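Local coordinates for rhusiopathiae surface protein B (Erysipelothrix rhusiopathiae, PDB 3V10), which probably binds collagen as a cell-wall-attached surface adhesin, this chain being its collagen-binding part, at residues W168-F173 with N182-I187; N279-E284 with H299-S304; T11-N16 with G142-Q147. All blocks are in the same frame, centred on the assembly; numbering follows the deposited sequence.

Contact 1: W168-F173 with N182-I187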
loop_
_atom_site.group_PDB
_atom_site.type_symbol
_atom_site.label_atom_id
_atom_site.label_comp_id
_atom_site.label_asym_id
_atom_site.label_seq_id
_atom_site.Cartn_x
_atom_site.Cartn_y
_atom_site.Cartn_z
ATOM N N TRP A 168 -12.883 -14.525 3.035
ATOM C CA TRP A 168 -11.746 -13.763 3.525
ATOM C C TRP A 168 -11.706 -12.454 2.755
ATOM O O TRP A 168 -12.208 -12.360 1.636
ATOM C CB TRP A 168 -10.432 -14.543 3.380
ATOM C CG TRP A 168 -9.832 -14.527 2.021
ATOM C CD1 TRP A 168 -8.964 -13.598 1.516
ATOM C CD2 TRP A 168 -10.035 -15.493 0.989
ATOM N NE1 TRP A 168 -8.610 -13.934 0.229
ATOM C CE2 TRP A 168 -9.255 -15.091 -0.119
ATOM C CE3 TRP A 168 -10.800 -16.662 0.892
ATOM C CZ2 TRP A 168 -9.219 -15.821 -1.313
ATOM C CZ3 TRP A 168 -10.762 -17.390 -0.299
ATOM C CH2 TRP A 168 -9.977 -16.963 -1.382
ATOM N N LYS A 169 -11.133 -11.439 3.382
ATOM C CA LYS A 169 -11.036 -10.128 2.771
ATOM C C LYS A 169 -9.577 -9.691 2.696
ATOM O O LYS A 169 -8.765 -10.059 3.538
ATOM C CB LYS A 169 -11.843 -9.126 3.596
ATOM C CG LYS A 169 -11.332 -8.952 5.003
ATOM C CD LYS A 169 -10.542 -7.674 5.120
ATOM C CE LYS A 169 -11.460 -6.469 5.161
ATOM N NZ LYS A 169 -12.367 -6.394 3.987
ATOM N N THR A 170 -9.251 -8.909 1.674
ATOM C CA THR A 170 -7.889 -8.423 1.502
ATOM C C THR A 170 -7.930 -6.977 1.044
ATOM O O THR A 170 -8.973 -6.476 0.628
ATOM C CB THR A 170 -7.116 -9.243 0.446
ATOM O OG1 THR A 170 -7.658 -8.982 -0.853
ATOM C CG2 THR A 170 -7.217 -10.725 0.742
ATOM N N GLY A 171 -6.790 -6.307 1.124
ATOM C CA GLY A 171 -6.740 -4.919 0.710
ATOM C C GLY A 171 -5.318 -4.454 0.515
ATOM O O GLY A 171 -4.379 -5.040 1.058
ATOM N N THR A 172 -5.157 -3.403 -0.276
ATOM C CA THR A 172 -3.836 -2.849 -0.519
ATOM C C THR A 172 -3.985 -1.441 -1.068
ATOM O O THR A 172 -5.099 -0.983 -1.354
ATOM C CB THR A 172 -3.021 -3.725 -1.506
ATOM O OG1 THR A 172 -1.666 -3.256 -1.545
ATOM C CG2 THR A 172 -3.621 -3.679 -2.913
ATOM N N PHE A 173 -2.861 -0.749 -1.187
ATOM C CA PHE A 173 -2.854 0.609 -1.696
ATOM C C PHE A 173 -2.979 0.585 -3.208
ATOM O O PHE A 173 -2.585 -0.383 -3.862
ATOM C CB PHE A 173 -1.557 1.317 -1.278
ATOM C CG PHE A 173 -0.310 0.551 -1.616
ATOM C CD1 PHE A 173 0.246 0.627 -2.891
ATOM C CD2 PHE A 173 0.297 -0.266 -0.665
ATOM C CE1 PHE A 173 1.390 -0.101 -3.215
ATOM C CE2 PHE A 173 1.440 -1.000 -0.979
ATOM C CZ PHE A 173 1.988 -0.918 -2.257
ATOM N N ASN A 182 -7.519 -0.417 -2.598
ATOM C CA ASN A 182 -8.423 -1.354 -3.252
ATOM C C ASN A 182 -8.720 -2.505 -2.307
ATOM O O ASN A 182 -7.833 -2.965 -1.592
ATOM C CB ASN A 182 -7.797 -1.893 -4.539
ATOM C CG ASN A 182 -7.365 -0.785 -5.477
ATOM O OD1 ASN A 182 -8.152 0.104 -5.799
ATOM N ND2 ASN A 182 -6.113 -0.832 -5.921
ATOM N N TRP A 183 -9.966 -2.964 -2.305
ATOM C CA TRP A 183 -10.361 -4.051 -1.414
ATOM C C TRP A 183 -11.098 -5.186 -2.109
ATOM O O TRP A 183 -11.732 -4.989 -3.145
ATOM C CB TRP A 183 -11.221 -3.503 -0.275
ATOM C CG TRP A 183 -10.605 -2.325 0.405
ATOM C CD1 TRP A 183 -10.640 -1.030 -0.017
ATOM C CD2 TRP A 183 -9.812 -2.336 1.597
ATOM N NE1 TRP A 183 -9.919 -0.232 0.832
ATOM C CE2 TRP A 183 -9.396 -1.008 1.833
ATOM C CE3 TRP A 183 -9.407 -3.339 2.487
ATOM C CZ2 TRP A 183 -8.597 -0.654 2.926
ATOM C CZ3 TRP A 183 -8.613 -2.986 3.576
ATOM C CH2 TRP A 183 -8.216 -1.657 3.785
ATOM N N TRP A 184 -11.014 -6.375 -1.512
ATOM C CA TRP A 184 -11.643 -7.580 -2.046
ATOM C C TRP A 184 -12.370 -8.387 -0.981
ATOM O O TRP A 184 -11.778 -8.729 0.037
ATOM C CB TRP A 184 -10.585 -8.520 -2.643
ATOM C CG TRP A 184 -9.937 -8.055 -3.898
ATOM C CD1 TRP A 184 -10.269 -8.416 -5.171
ATOM C CD2 TRP A 184 -8.835 -7.148 -4.011
ATOM N NE1 TRP A 184 -9.443 -7.794 -6.069
ATOM C CE2 TRP A 184 -8.553 -7.007 -5.387
ATOM C CE3 TRP A 184 -8.060 -6.439 -3.084
ATOM C CZ2 TRP A 184 -7.524 -6.184 -5.861
ATOM C CZ3 TRP A 184 -7.038 -5.618 -3.554
ATOM C CH2 TRP A 184 -6.781 -5.499 -4.933
ATOM N N LEU A 185 -13.645 -8.686 -1.216
ATOM C CA LEU A 185 -14.412 -9.536 -0.306
ATOM C C LEU A 185 -14.604 -10.831 -1.105
ATOM O O LEU A 185 -15.343 -10.859 -2.087
ATOM C CB LEU A 185 -15.780 -8.923 0.026
ATOM C CG LEU A 185 -15.830 -7.499 0.583
ATOM C CD1 LEU A 185 -17.272 -7.174 0.994
ATOM C CD2 LEU A 185 -14.896 -7.359 1.768
ATOM N N ASN A 186 -13.925 -11.898 -0.699
ATOM C CA ASN A 186 -14.016 -13.175 -1.406
ATOM C C ASN A 186 -15.043 -14.085 -0.746
ATOM O O ASN A 186 -14.758 -14.717 0.268
ATOM C CB ASN A 186 -12.637 -13.832 -1.414
ATOM C CG ASN A 186 -11.566 -12.899 -1.944
ATOM O OD1 ASN A 186 -11.419 -12.733 -3.154
ATOM N ND2 ASN A 186 -10.831 -12.265 -1.042
ATOM N N ILE A 187 -16.229 -14.161 -1.345
ATOM C CA ILE A 187 -17.327 -14.946 -0.799
ATOM C C ILE A 187 -17.581 -16.267 -1.505
ATOM O O ILE A 187 -17.835 -16.314 -2.707
ATOM C CB ILE A 187 -18.634 -14.129 -0.821
ATOM C CG1 ILE A 187 -18.380 -12.755 -0.196
ATOM C CG2 ILE A 187 -19.732 -14.869 -0.062
ATOM C CD1 ILE A 187 -19.546 -11.790 -0.323
HETATM O O HOH W 1 -8.428 -11.216 -2.343
#
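Trp-168 to Thr-172 and Asn-182 to Asn-186 pair as the antiparallel arms of a beta hairpin at one side of the five-stranded sheet, within the DEv-IgG fold of the collagen-binding domain. Backbone bonds run through three hydrogen-bonded pairs, Trp-168/Asn-186, Thr-170/Trp-184 and Thr-172/Asn-182; the end one is lopsided, since Trp-168 N to Asn-186 O is weak at 3.3 Å. Between them Gly-171, with no side chain, lets Trp-183 lie close, CE3 at 3.6 Å from Gly-171 CA. That indole stacks on Tyr-265 and uses NE1 on Thr-267.

Side-chain polar bonds gather at Asn-186. Its ND2 donates to Trp-168 O at 3.0 Å from well above the carbonyl plane (49°), and Asn-186 N donates to the same oxygen at 2.9 Å, gripping it twice. A water accepts from Asn-186 ND2 at 2.9 Å and is hydrogen-bonded to Thr-170 OG1 at 2.8 Å.

Stacking adds to this. Asn-186 CG lies beside its backbone N (chi1 -53°), carrying the amide over the Trp-168 indole, 25° from its plane. ND2 sits near the NE1 rim without bonding to it; CB is 3.8 Å from the six-membered-ring centroid, a CH-pi contact. Further along, Thr-172 CG2 meets the edge of Trp-184 at CZ3, 4.0 Å away.

With its ND2 hydrogens directed at a carbonyl and a water, the stacked Asn-186 amide is probably held in this rotation.

Contact 2: N279-E284 with H299-S304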
loop_
_atom_site.group_PDB
_atom_site.type_symbol
_atom_site.label_atom_id
_atom_site.label_comp_id
_atom_site.label_asym_id
_atom_site.label_seq_id
_atom_site.Cartn_x
_atom_site.Cartn_y
_atom_site.Cartn_z
ATOM N N ASN A 279 -10.148 -2.258 8.066
ATOM C CA ASN A 279 -11.448 -2.669 7.573
ATOM C C ASN A 279 -11.762 -3.973 8.292
ATOM O O ASN A 279 -10.941 -4.890 8.311
ATOM C CB ASN A 279 -11.415 -2.901 6.063
ATOM C CG ASN A 279 -12.785 -3.207 5.498
ATOM O OD1 ASN A 279 -13.750 -2.490 5.753
ATOM N ND2 ASN A 279 -12.876 -4.274 4.721
ATOM N N SER A 280 -12.937 -4.048 8.899
ATOM C CA SER A 280 -13.323 -5.258 9.606
ATOM C C SER A 280 -14.663 -5.707 9.050
ATOM O O SER A 280 -15.436 -4.888 8.563
ATOM C CB SER A 280 -13.423 -4.993 11.111
ATOM O OG SER A 280 -14.442 -4.057 11.423
ATOM N N SER A 281 -14.924 -7.005 9.089
ATOM C CA SER A 281 -16.194 -7.514 8.583
ATOM C C SER A 281 -16.629 -8.753 9.348
ATOM O O SER A 281 -15.808 -9.425 9.981
ATOM C CB SER A 281 -16.086 -7.834 7.084
ATOM O OG SER A 281 -15.226 -8.942 6.834
ATOM N N THR A 282 -17.929 -9.030 9.315
ATOM C CA THR A 282 -18.488 -10.201 9.969
ATOM C C THR A 282 -19.342 -10.918 8.934
ATOM O O THR A 282 -19.878 -10.296 8.019
ATOM C CB THR A 282 -19.349 -9.818 11.201
ATOM O OG1 THR A 282 -20.465 -9.016 10.790
ATOM C CG2 THR A 282 -18.511 -9.027 12.201
ATOM N N ILE A 283 -19.443 -12.234 9.055
ATOM C CA ILE A 283 -20.239 -12.989 8.104
ATOM C C ILE A 283 -21.042 -14.037 8.849
ATOM O O ILE A 283 -20.628 -14.513 9.910
ATOM C CB ILE A 283 -19.332 -13.676 7.034
ATOM C CG1 ILE A 283 -20.196 -14.330 5.953
ATOM C CG2 ILE A 283 -18.415 -14.713 7.694
ATOM C CD1 ILE A 283 -19.397 -14.917 4.812
ATOM N N GLU A 284 -22.210 -14.359 8.315
ATOM C CA GLU A 284 -23.048 -15.381 8.915
ATOM C C GLU A 284 -23.754 -16.127 7.808
ATOM O O GLU A 284 -24.211 -15.530 6.830
ATOM C CB GLU A 284 -24.079 -14.781 9.866
ATOM C CG GLU A 284 -24.678 -15.830 10.805
ATOM C CD GLU A 284 -25.494 -15.220 11.926
ATOM O OE1 GLU A 284 -26.739 -15.263 11.852
ATOM O OE2 GLU A 284 -24.880 -14.686 12.876
ATOM N N HIS A 299 -8.632 -12.986 11.423
ATOM C CA HIS A 299 -7.510 -12.820 10.505
ATOM C C HIS A 299 -7.983 -12.963 9.064
ATOM O O HIS A 299 -7.330 -12.483 8.137
ATOM C CB HIS A 299 -6.333 -13.768 10.841
ATOM C CG HIS A 299 -6.648 -15.230 10.752
ATOM N ND1 HIS A 299 -6.858 -15.880 9.554
ATOM C CD2 HIS A 299 -6.720 -16.182 11.713
ATOM C CE1 HIS A 299 -7.046 -17.167 9.781
ATOM N NE2 HIS A 299 -6.967 -17.378 11.083
ATOM N N TYR A 300 -9.145 -13.590 8.882
ATOM C CA TYR A 300 -9.736 -13.751 7.555
ATOM C C TYR A 300 -10.696 -12.608 7.221
ATOM O O TYR A 300 -10.710 -12.110 6.094
ATOM C CB TYR A 300 -10.549 -15.042 7.451
ATOM C CG TYR A 300 -9.760 -16.315 7.374
ATOM C CD1 TYR A 300 -8.616 -16.404 6.584
ATOM C CD2 TYR A 300 -10.194 -17.456 8.043
ATOM C CE1 TYR A 300 -7.921 -17.605 6.458
ATOM C CE2 TYR A 300 -9.509 -18.663 7.924
ATOM C CZ TYR A 300 -8.376 -18.729 7.129
ATOM O OH TYR A 300 -7.696 -19.920 7.005
ATOM N N THR A 301 -11.502 -12.206 8.201
ATOM C CA THR A 301 -12.511 -11.163 7.986
ATOM C C THR A 301 -12.072 -9.713 8.148
ATOM O O THR A 301 -12.775 -8.803 7.700
ATOM C CB THR A 301 -13.718 -11.387 8.911
ATOM O OG1 THR A 301 -13.357 -11.068 10.261
ATOM C CG2 THR A 301 -14.160 -12.850 8.850
ATOM N N ASP A 302 -10.927 -9.495 8.789
ATOM C CA ASP A 302 -10.417 -8.139 9.014
ATOM C C ASP A 302 -9.030 -7.970 8.417
ATOM O O ASP A 302 -8.240 -8.914 8.392
ATOM C CB ASP A 302 -10.275 -7.830 10.512
ATOM C CG ASP A 302 -11.550 -8.034 11.295
ATOM O OD1 ASP A 302 -12.625 -8.232 10.695
ATOM O OD2 ASP A 302 -11.460 -7.986 12.543
ATOM N N THR A 303 -8.722 -6.761 7.958
ATOM C CA THR A 303 -7.397 -6.504 7.423
ATOM C C THR A 303 -7.105 -5.007 7.439
ATOM O O THR A 303 -7.916 -4.210 7.911
ATOM C CB THR A 303 -7.242 -7.075 6.000
ATOM O OG1 THR A 303 -5.850 -7.177 5.685
ATOM C CG2 THR A 303 -7.910 -6.180 4.979
ATOM N N SER A 304 -5.936 -4.623 6.950
ATOM C CA SER A 304 -5.582 -3.218 6.939
ATOM C C SER A 304 -4.445 -2.957 5.977
ATOM O O SER A 304 -3.767 -3.882 5.525
ATOM C CB SER A 304 -5.176 -2.771 8.340
ATOM O OG SER A 304 -4.000 -3.440 8.758
#
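Asn-279 and Thr-303 form an antiparallel hydrogen-bonded pair, Thr-303 N reaching Asn-279 O at 2.9 Å and Asn-279 N reaching Thr-303 O at 3.0 Å, just after the chain leaves a short helix. This is how strand 303-306 joins strand 276-286 in the six-stranded antiparallel sheet of the DEv-IgG-type collagen-binding domain. Asp-302 is the first residue to abandon helical backbone angles, and here, just before the pairing begins, the side chains of Asp-302 and Ser-281 make the links.

The carboxylate of Asp-302 lies against Ser-280, its OD1 3.2 Å from Ser-280 CA, and takes the next amide: Ser-281 N donates to Asp-302 OD1 at 3.1 Å, coming from the anti side and 32° out of the carboxylate plane. Side-chain bonds thus extend the attachment two residues along strand 276-286, to Ser-281. The hydroxyl of Ser-281 is also hydrogen-bonded to Tyr-167 OH, tying the helix end and the strand to strand 167-173 of the five-stranded sheet.

A second, shorter bond satisfies the carbonyl at the helix end. With chi1 at 68°, Ser-281 OG sits between its backbone N and carbonyl carbon, the position from which it reaches the helix: OG donates to Thr-301 O at 2.6 Å, in the carbonyl plane and on a lone pair.

Contact 3: T11-N16 with G142-Q147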
loop_
_atom_site.group_PDB
_atom_site.type_symbol
_atom_site.label_atom_id
_atom_site.label_comp_id
_atom_site.label_asym_id
_atom_site.label_seq_id
_atom_site.Cartn_x
_atom_site.Cartn_y
_atom_site.Cartn_z
ATOM N N THR A 11 22.579 11.587 8.167
ATOM C CA THR A 11 22.701 11.233 9.578
ATOM C C THR A 11 21.876 10.047 10.071
ATOM O O THR A 11 22.097 9.562 11.183
ATOM C CB THR A 11 22.338 12.441 10.459
ATOM O OG1 THR A 11 20.965 12.787 10.240
ATOM C CG2 THR A 11 23.213 13.639 10.111
ATOM N N GLN A 12 20.923 9.581 9.269
ATOM C CA GLN A 12 20.092 8.456 9.678
ATOM C C GLN A 12 19.572 7.687 8.474
ATOM O O GLN A 12 19.297 8.271 7.427
ATOM C CB GLN A 12 18.903 8.943 10.521
ATOM C CG GLN A 12 19.292 9.517 11.882
ATOM C CD GLN A 12 18.108 10.055 12.663
ATOM O OE1 GLN A 12 16.975 10.064 12.174
ATOM N NE2 GLN A 12 18.363 10.513 13.886
ATOM N N PHE A 13 19.438 6.374 8.629
ATOM C CA PHE A 13 18.938 5.532 7.549
ATOM C C PHE A 13 18.390 4.223 8.095
ATOM O O PHE A 13 19.085 3.502 8.812
ATOM C CB PHE A 13 20.051 5.249 6.538
ATOM C CG PHE A 13 19.650 4.297 5.450
ATOM C CD1 PHE A 13 18.460 4.482 4.754
ATOM C CD2 PHE A 13 20.452 3.205 5.131
ATOM C CE1 PHE A 13 18.071 3.590 3.755
ATOM C CE2 PHE A 13 20.069 2.305 4.129
ATOM C CZ PHE A 13 18.876 2.502 3.445
ATOM N N ASP A 14 17.144 3.911 7.750
ATOM C CA ASP A 14 16.526 2.683 8.229
ATOM C C ASP A 14 15.447 2.163 7.285
ATOM O O ASP A 14 14.756 2.939 6.627
ATOM C CB ASP A 14 15.941 2.917 9.621
ATOM C CG ASP A 14 15.611 1.626 10.336
ATOM O OD1 ASP A 14 16.428 0.682 10.267
ATOM O OD2 ASP A 14 14.543 1.560 10.975
ATOM N N VAL A 15 15.313 0.843 7.221
ATOM C CA VAL A 15 14.322 0.207 6.360
ATOM C C VAL A 15 13.322 -0.622 7.159
ATOM O O VAL A 15 13.698 -1.393 8.043
ATOM C CB VAL A 15 14.990 -0.730 5.329
ATOM C CG1 VAL A 15 13.932 -1.303 4.391
ATOM C CG2 VAL A 15 16.054 0.023 4.551
ATOM N N ASN A 16 12.045 -0.464 6.830
ATOM C CA ASN A 16 10.976 -1.191 7.504
ATOM C C ASN A 16 9.946 -1.647 6.471
ATOM O O ASN A 16 9.714 -0.970 5.470
ATOM C CB ASN A 16 10.306 -0.295 8.554
ATOM C CG ASN A 16 11.208 -0.009 9.748
ATOM O OD1 ASN A 16 11.460 -0.887 10.575
ATOM N ND2 ASN A 16 11.704 1.220 9.838
ATOM N N GLY A 142 26.396 6.464 -1.191
ATOM C CA GLY A 142 27.681 5.859 -0.879
ATOM C C GLY A 142 28.281 5.997 0.508
ATOM O O GLY A 142 29.120 5.181 0.897
ATOM N N SER A 143 27.872 7.017 1.251
ATOM C CA SER A 143 28.403 7.244 2.596
ATOM C C SER A 143 27.764 6.325 3.626
ATOM O O SER A 143 28.276 6.168 4.738
ATOM C CB SER A 143 28.155 8.692 3.018
ATOM O OG SER A 143 26.763 8.934 3.153
ATOM N N LEU A 144 26.646 5.713 3.255
ATOM C CA LEU A 144 25.933 4.842 4.177
ATOM C C LEU A 144 26.215 3.365 3.989
ATOM O O LEU A 144 26.485 2.904 2.876
ATOM C CB LEU A 144 24.424 5.069 4.043
ATOM C CG LEU A 144 23.929 6.504 4.224
ATOM C CD1 LEU A 144 22.433 6.554 3.970
ATOM C CD2 LEU A 144 24.259 6.996 5.632
ATOM N N ASP A 145 26.151 2.623 5.092
ATOM C CA ASP A 145 26.344 1.184 5.042
ATOM C C ASP A 145 25.028 0.607 4.521
ATOM O O ASP A 145 23.952 1.120 4.828
ATOM C CB ASP A 145 26.627 0.612 6.436
ATOM C CG ASP A 145 27.919 1.134 7.037
ATOM O OD1 ASP A 145 28.883 1.368 6.276
ATOM O OD2 ASP A 145 27.974 1.291 8.274
ATOM N N LYS A 146 25.107 -0.449 3.725
ATOM C CA LYS A 146 23.900 -1.059 3.190
ATOM C C LYS A 146 23.164 -1.848 4.264
ATOM O O LYS A 146 23.772 -2.378 5.196
ATOM C CB LYS A 146 24.245 -1.996 2.033
ATOM C CG LYS A 146 24.905 -1.320 0.848
ATOM C CD LYS A 146 25.170 -2.322 -0.270
ATOM C CE LYS A 146 25.913 -1.682 -1.438
ATOM N NZ LYS A 146 26.133 -2.657 -2.551
ATOM N N GLN A 147 21.845 -1.906 4.135
ATOM C CA GLN A 147 21.019 -2.663 5.059
ATOM C C GLN A 147 20.332 -3.726 4.215
ATOM O O GLN A 147 19.916 -3.453 3.089
ATOM C CB GLN A 147 20.001 -1.753 5.746
ATOM C CG GLN A 147 20.616 -0.909 6.855
ATOM C CD GLN A 147 19.587 -0.121 7.637
ATOM O OE1 GLN A 147 18.518 -0.633 7.966
ATOM N NE2 GLN A 147 19.909 1.128 7.953
#
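Phe-13 and Gln-147 run past one another in opposing senses, the ring and the amide planes turned 56° apart. The straight glutamine chain carries its amide up to the strand, where NE2 donates to Phe-13 O at 2.7 Å. The oxygen lies in the plane of the Gln-147 amide, yet NE2 stands well above the carbonyl plane of Phe-13, and the bond is bent, with 135° at the hydrogen. The same NE2 comes obliquely to the ring, 3.5 Å from Phe-13 CD2.

Phe-13 has CG anti to its backbone N (chi1 175°), which sets that atom beside Leu-144. The leucine lies aslant to it, and its CD1 touches Phe-13 CB at 3.7 Å and CG at 3.9 Å. Asp-145 O is a more distant neighbour at the ring edge, 4.1 Å from Phe-13 CD2.

The strand here, 10-16, belongs to the large mixed sheet of the N-terminal Ig-like half, where it pairs antiparallel with 28-35. A classic beta bulge sits at its start, with Thr-11 and Gln-12 both facing Ala-33. The irregular loop 142-147 runs beside it in nearly the same direction, and Leu-139 adds a further contact to Phe-13.

At the oxygen end of the amide, the Asp-14 side chain stands roughly perpendicular to that of Gln-147, and two acceptors come together: Asp-14 OD1 is 3.4 Å from Gln-147 OE1. A long, weak ion pair from Lys-18 to the same OD1 may temper the repulsion, and Asn-16 ND2 donates to Asp-14 OD2. Val-15 N is buried by the contact without a partner in the model, and Gln-147 OE1 lies 3.6 Å from it.

Going from the N terminus, contact 3 comes first: it closes a loop of 125 residues, bringing the segment that follows strand 131-134 back to strand 10-16 in the N-terminal half. The chain then passes into the collagen-binding half, where contact 1 closes a hairpin over eight residues and contact 2 a loop of fourteen. The three follow in series, none nested or crossing. Contacts 1 and 2 touch, with a probable hydrogen bond from Lys-169 N to Tyr-300 O at 2.8 Å, linking strand 167-173 to the helix that leads into strand 303-306 of the other sheet. Contact 3 lies across the chain's centre, about 34 Å from contact 1 and 37 Å from contact 2, centre to centre.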